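Local coordinates for protein beta-lactamase Rm3 (Uncultured bacterium, PDB 5IQK) that probably hydrolyses the beta-lactam ring of antibiotics with zinc, as a subclass B3 metallo-beta-lactamase, at residues D179-V184 with R251-A256; P187-S192 with D262-Q267. One frame throughout, in Å; residues are numbered along the deposited sequence.

Interaction 1 (D179-V184 with R251-A256); sequences DSINAV and RAYVAA
On helix 249-269, the contact with the loop 179-184 is carried by Tyr253 and, to a lesser extent, by Val254. The tyrosine ring leaves the helix with CG anti to the backbone N (chi1 -177°), which sends its hydroxyl end toward the loop backbone. There Tyr253 OH donates to Asp179 O at 2.6 Å. The acceptor lies in the plane of the ring, at its edge, whereas the hydroxyl sits well above the carbonyl plane, 48° out of it. The same hydroxyl accepts a bond from a water, 3.1 Å from Tyr253 OH, and this water in turn accepts from Ile181 N, so the phenol holds Asp179 O directly and Ile181 N through the water. Ile181 meets the ring tip to tip: CG1, in the crowded position between N and the carbonyl carbon, carries CD1 to 3.6 Å from Tyr253 CE2. One residue on, Val254 CA lies 4.3 Å from Ile181 CD1, while its side chain packs on helix 200-212. The Asp179 side chain leaves the backbone away from the helix, and its OD1 is hydrogen-bonded to ND1 of the zinc ligand His77. Tyr253 thus bonds the backbone of an aspartate that is second shell to the metallo-beta-lactamase zinc site.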
loop_
_atom_site.group_PDB
_atom_site.type_symbol
_atom_site.label_atom_id
_atom_site.label_comp_id
_atom_site.label_asym_id
_atom_site.label_seq_id
_atom_site.Cartn_x
_atom_site.Cartn_y
_atom_site.Cartn_z
ATOM N N ASP A 179 -2.866 -0.176 4.187
ATOM C CA ASP A 179 -1.579 -0.807 4.358
ATOM C C ASP A 179 -1.747 -2.212 4.928
ATOM O O ASP A 179 -2.782 -2.546 5.512
ATOM C CB ASP A 179 -0.681 0.023 5.278
ATOM C CG ASP A 179 0.768 -0.425 5.213
ATOM O OD1 ASP A 179 1.137 -1.101 4.210
ATOM O OD2 ASP A 179 1.521 -0.125 6.151
ATOM N N SER A 180 -0.718 -3.027 4.752
ATOM C CA SER A 180 -0.623 -4.307 5.461
ATOM C C SER A 180 -0.770 -4.094 6.952
ATOM O O SER A 180 -0.148 -3.190 7.500
ATOM C CB SER A 180 0.727 -4.973 5.185
ATOM O OG SER A 180 0.907 -5.198 3.803
ATOM N N ILE A 181 -1.586 -4.925 7.598
ATOM C CA ILE A 181 -1.716 -4.932 9.054
ATOM C C ILE A 181 -1.620 -6.364 9.579
ATOM O O ILE A 181 -2.134 -6.681 10.659
ATOM C CB ILE A 181 -3.043 -4.297 9.510
ATOM C CG1 ILE A 181 -4.211 -4.897 8.734
ATOM C CG2 ILE A 181 -3.000 -2.788 9.308
ATOM C CD1 ILE A 181 -5.566 -4.473 9.250
ATOM N N ASN A 182 -0.957 -7.225 8.809
ATOM C CA ASN A 182 -0.799 -8.608 9.222
ATOM C C ASN A 182 0.442 -8.786 10.097
ATOM O O ASN A 182 1.539 -8.322 9.761
ATOM C CB ASN A 182 -0.768 -9.545 7.998
ATOM C CG ASN A 182 0.342 -9.216 6.987
ATOM O OD1 ASN A 182 0.717 -8.058 6.782
ATOM N ND2 ASN A 182 0.847 -10.255 6.327
ATOM N N ALA A 183 0.243 -9.446 11.235
ATOM C CA ALA A 183 1.320 -9.713 12.185
ATOM C C ALA A 183 2.188 -10.885 11.719
ATOM O O ALA A 183 2.058 -12.022 12.211
ATOM C CB ALA A 183 0.749 -9.988 13.581
ATOM N N VAL A 184 3.045 -10.600 10.745
ATOM C CA VAL A 184 4.029 -11.553 10.259
ATOM C C VAL A 184 5.406 -10.914 10.428
ATOM O O VAL A 184 5.525 -9.684 10.502
ATOM C CB VAL A 184 3.799 -11.924 8.784
ATOM C CG1 VAL A 184 2.402 -12.469 8.597
ATOM C CG2 VAL A 184 3.986 -10.685 7.911
ATOM N N ARG A 251 -13.999 -3.054 7.363
ATOM C CA ARG A 251 -14.354 -3.793 8.579
ATOM C C ARG A 251 -13.976 -5.268 8.486
ATOM O O ARG A 251 -13.505 -5.856 9.463
ATOM C CB ARG A 251 -15.851 -3.685 8.885
ATOM C CG ARG A 251 -16.346 -2.311 9.278
ATOM C CD ARG A 251 -17.774 -2.420 9.813
ATOM N NE ARG A 251 -17.796 -3.013 11.150
ATOM C CZ ARG A 251 -18.811 -3.720 11.644
ATOM N NH1 ARG A 251 -19.903 -3.923 10.917
ATOM N NH2 ARG A 251 -18.732 -4.229 12.869
ATOM N N ALA A 252 -14.179 -5.865 7.318
ATOM C CA ALA A 252 -13.836 -7.270 7.122
ATOM C C ALA A 252 -12.323 -7.465 7.099
ATOM O O ALA A 252 -11.812 -8.473 7.571
ATOM C CB ALA A 252 -14.457 -7.793 5.838
ATOM N N TYR A 253 -11.624 -6.491 6.529
ATOM C CA TYR A 253 -10.169 -6.489 6.456
ATOM C C TYR A 253 -9.568 -6.479 7.859
ATOM O O TYR A 253 -8.634 -7.237 8.169
ATOM C CB TYR A 253 -9.714 -5.270 5.662
ATOM C CG TYR A 253 -8.228 -5.121 5.404
ATOM C CD1 TYR A 253 -7.571 -5.957 4.517
ATOM C CD2 TYR A 253 -7.497 -4.103 6.013
ATOM C CE1 TYR A 253 -6.212 -5.795 4.249
ATOM C CE2 TYR A 253 -6.143 -3.930 5.754
ATOM C CZ TYR A 253 -5.506 -4.785 4.878
ATOM O OH TYR A 253 -4.166 -4.612 4.613
ATOM N N VAL A 254 -10.119 -5.626 8.714
ATOM C CA VAL A 254 -9.652 -5.557 10.101
ATOM C C VAL A 254 -10.009 -6.831 10.864
ATOM O O VAL A 254 -9.196 -7.353 11.636
ATOM C CB VAL A 254 -10.242 -4.342 10.835
ATOM C CG1 VAL A 254 -9.894 -4.388 12.334
ATOM C CG2 VAL A 254 -9.737 -3.052 10.194
ATOM N N ALA A 255 -11.219 -7.339 10.647
ATOM C CA ALA A 255 -11.643 -8.560 11.319
ATOM C C ALA A 255 -10.682 -9.717 11.030
ATOM O O ALA A 255 -10.301 -10.452 11.943
ATOM C CB ALA A 255 -13.058 -8.929 10.908
ATOM N N ALA A 256 -10.265 -9.846 9.770
ATOM C CA ALA A 256 -9.338 -10.902 9.361
ATOM C C ALA A 256 -7.959 -10.735 9.999
ATOM O O ALA A 256 -7.317 -11.715 10.399
ATOM C CB ALA A 256 -9.218 -10.943 7.843
HETATM O O HOH W 1 -2.909 -7.069 6.034
#

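Interaction 2 (P187-S192 with D262-Q267); sequences PGFKFS and DSRLDQ
The guanidinium of Arg264 lies at the heart of this contact, meeting the backbone of Phe189 and the ring of Phe191 together. Arg264 NH2 gives a weak hydrogen bond to Phe189 O, 2.7 Å long but bent to 116° at the hydrogen. Phe191 comes over one face of the guanidinium with the edge of its ring, CD2 lying 3.6 Å from Arg264 NH2 and CE2 3.7 Å from Arg264 CZ. The two planes stand 79° apart, so the charged group abuts the ring edge and does not stack on the aromatic face. One face of that ring is taken by Phe189, whose CE2 sits 3.6 Å above the plane of the Phe191 ring, over its centre, in an edge-to-face arrangement. Alongside, Ser192 CB touches Leu265 CD2 at 4.0 Å. The contact ties the long loop between strand 171-178 and helix 200-212 to the last turns of helix 249-269, within the alpha-beta/beta-alpha fold of the metallo-beta-lactamases. Arg264 reaches the loop with CG anti to the backbone N and the chain bent at chi2 (62°). Further out, Glu268, one turn along the helix, makes a salt bridge with Arg264 NE and accepts bonds from Phe191 N and Ser192 OG, while Ser185 OG bonds Arg264 NH2.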
loop_
_atom_site.group_PDB
_atom_site.type_symbol
_atom_site.label_atom_id
_atom_site.label_comp_id
_atom_site.label_asym_id
_atom_site.label_seq_id
_atom_site.Cartn_x
_atom_site.Cartn_y
_atom_site.Cartn_z
ATOM N N PRO A 187 11.250 -15.242 11.572
ATOM C CA PRO A 187 11.094 -16.159 12.702
ATOM C C PRO A 187 11.863 -15.667 13.923
ATOM O O PRO A 187 12.956 -15.111 13.801
ATOM C CB PRO A 187 11.669 -17.479 12.169
ATOM C CG PRO A 187 11.413 -17.400 10.690
ATOM C CD PRO A 187 11.679 -15.940 10.347
ATOM N N GLY A 188 11.267 -15.834 15.090
ATOM C CA GLY A 188 11.932 -15.442 16.318
ATOM C C GLY A 188 11.521 -14.076 16.835
ATOM O O GLY A 188 11.625 -13.833 18.030
ATOM N N PHE A 189 11.049 -13.194 15.945
ATOM C CA PHE A 189 10.525 -11.890 16.362
ATOM C C PHE A 189 9.233 -12.092 17.129
ATOM O O PHE A 189 8.425 -12.938 16.751
ATOM C CB PHE A 189 10.285 -10.975 15.156
ATOM C CG PHE A 189 9.659 -9.648 15.517
ATOM C CD1 PHE A 189 10.456 -8.578 15.893
ATOM C CD2 PHE A 189 8.278 -9.480 15.495
ATOM C CE1 PHE A 189 9.897 -7.350 16.231
ATOM C CE2 PHE A 189 7.704 -8.249 15.819
ATOM C CZ PHE A 189 8.519 -7.190 16.201
ATOM N N LYS A 190 9.047 -11.333 18.210
ATOM C CA LYS A 190 7.843 -11.442 19.023
ATOM C C LYS A 190 7.113 -10.102 19.093
ATOM O O LYS A 190 7.617 -9.119 19.645
ATOM C CB LYS A 190 8.187 -11.963 20.421
ATOM C CG LYS A 190 8.716 -13.400 20.415
ATOM C CD LYS A 190 8.300 -14.188 21.651
ATOM C CE LYS A 190 9.058 -15.508 21.726
ATOM N NZ LYS A 190 8.683 -16.340 22.912
ATOM N N PHE A 191 5.934 -10.055 18.488
ATOM C CA PHE A 191 5.101 -8.856 18.567
ATOM C C PHE A 191 4.760 -8.496 20.015
ATOM O O PHE A 191 4.580 -7.320 20.360
ATOM C CB PHE A 191 3.824 -9.057 17.766
ATOM C CG PHE A 191 4.028 -8.934 16.289
ATOM C CD1 PHE A 191 3.891 -7.706 15.657
ATOM C CD2 PHE A 191 4.372 -10.047 15.531
ATOM C CE1 PHE A 191 4.088 -7.589 14.283
ATOM C CE2 PHE A 191 4.557 -9.943 14.151
ATOM C CZ PHE A 191 4.431 -8.712 13.537
ATOM N N SER A 192 4.684 -9.521 20.855
ATOM C CA SER A 192 4.304 -9.347 22.250
ATOM C C SER A 192 5.501 -9.039 23.148
ATOM O O SER A 192 5.320 -8.765 24.332
ATOM C CB SER A 192 3.585 -10.601 22.770
ATOM O OG SER A 192 4.438 -11.738 22.754
ATOM N N ASP A 262 -4.657 -12.835 16.820
ATOM C CA ASP A 262 -5.002 -13.733 17.925
ATOM C C ASP A 262 -4.235 -15.045 17.839
ATOM O O ASP A 262 -3.728 -15.550 18.846
ATOM C CB ASP A 262 -6.502 -14.036 17.950
ATOM C CG ASP A 262 -7.341 -12.835 18.335
ATOM O OD1 ASP A 262 -6.811 -11.928 19.011
ATOM O OD2 ASP A 262 -8.539 -12.809 17.974
ATOM N N SER A 263 -4.148 -15.587 16.630
ATOM C CA SER A 263 -3.414 -16.828 16.399
ATOM C C SER A 263 -1.932 -16.643 16.644
ATOM O O SER A 263 -1.274 -17.516 17.212
ATOM C CB SER A 263 -3.624 -17.332 14.972
ATOM O OG SER A 263 -4.950 -17.771 14.786
ATOM N N ARG A 264 -1.410 -15.516 16.176
ATOM C CA ARG A 264 0.007 -15.212 16.301
ATOM C C ARG A 264 0.407 -15.091 17.770
ATOM O O ARG A 264 1.396 -15.693 18.202
ATOM C CB ARG A 264 0.334 -13.921 15.536
ATOM C CG ARG A 264 1.731 -13.364 15.783
ATOM C CD ARG A 264 2.811 -14.330 15.352
ATOM N NE ARG A 264 4.136 -13.805 15.658
ATOM C CZ ARG A 264 5.078 -13.558 14.761
ATOM N NH1 ARG A 264 4.856 -13.815 13.476
ATOM N NH2 ARG A 264 6.250 -13.068 15.157
ATOM N N LEU A 265 -0.377 -14.334 18.535
ATOM C CA LEU A 265 -0.130 -14.178 19.973
ATOM C C LEU A 265 -0.224 -15.498 20.716
ATOM O O LEU A 265 0.516 -15.732 21.669
ATOM C CB LEU A 265 -1.104 -13.167 20.577
ATOM C CG LEU A 265 -0.867 -11.753 20.041
ATOM C CD1 LEU A 265 -1.833 -10.742 20.660
ATOM C CD2 LEU A 265 0.585 -11.348 20.274
ATOM N N ASP A 266 -1.137 -16.365 20.294
ATOM C CA ASP A 266 -1.226 -17.679 20.910
ATOM C C ASP A 266 0.054 -18.473 20.633
ATOM O O ASP A 266 0.576 -19.136 21.522
ATOM C CB ASP A 266 -2.461 -18.436 20.422
ATOM C CG ASP A 266 -2.548 -19.830 20.999
ATOM O OD1 ASP A 266 -2.787 -19.959 22.222
ATOM O OD2 ASP A 266 -2.370 -20.797 20.231
ATOM N N GLN A 267 0.577 -18.376 19.414
ATOM C CA GLN A 267 1.827 -19.061 19.068
ATOM C C GLN A 267 3.015 -18.499 19.848
ATOM O O GLN A 267 3.882 -19.254 20.277
ATOM C CB GLN A 267 2.086 -18.969 17.558
ATOM C CG GLN A 267 1.096 -19.772 16.712
ATOM C CD GLN A 267 1.128 -19.399 15.232
ATOM O OE1 GLN A 267 1.888 -18.524 14.814
ATOM N NE2 GLN A 267 0.288 -20.057 14.436
#

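Interactions 1 and 2 follow one another along helix 249-269, their centres about 15 Å apart, and each joins it to the same long loop after strand 171-178. They meet directly where the end of 179-184 runs into the second contact: Phe191 CZ packs 3.4 Å from Val184 O, and Arg264 NH1 lies 3.6 Å from Ala183 O. Interaction 1 is the one beside the metal centre. The Ser180 side chain is about 4 Å from a zinc ion, and Asn182 O bonds ND1 of the zinc ligand His155. The centre of interaction 2 lies about 23 Å from the centre of the chain, that of interaction 1 about 12 Å.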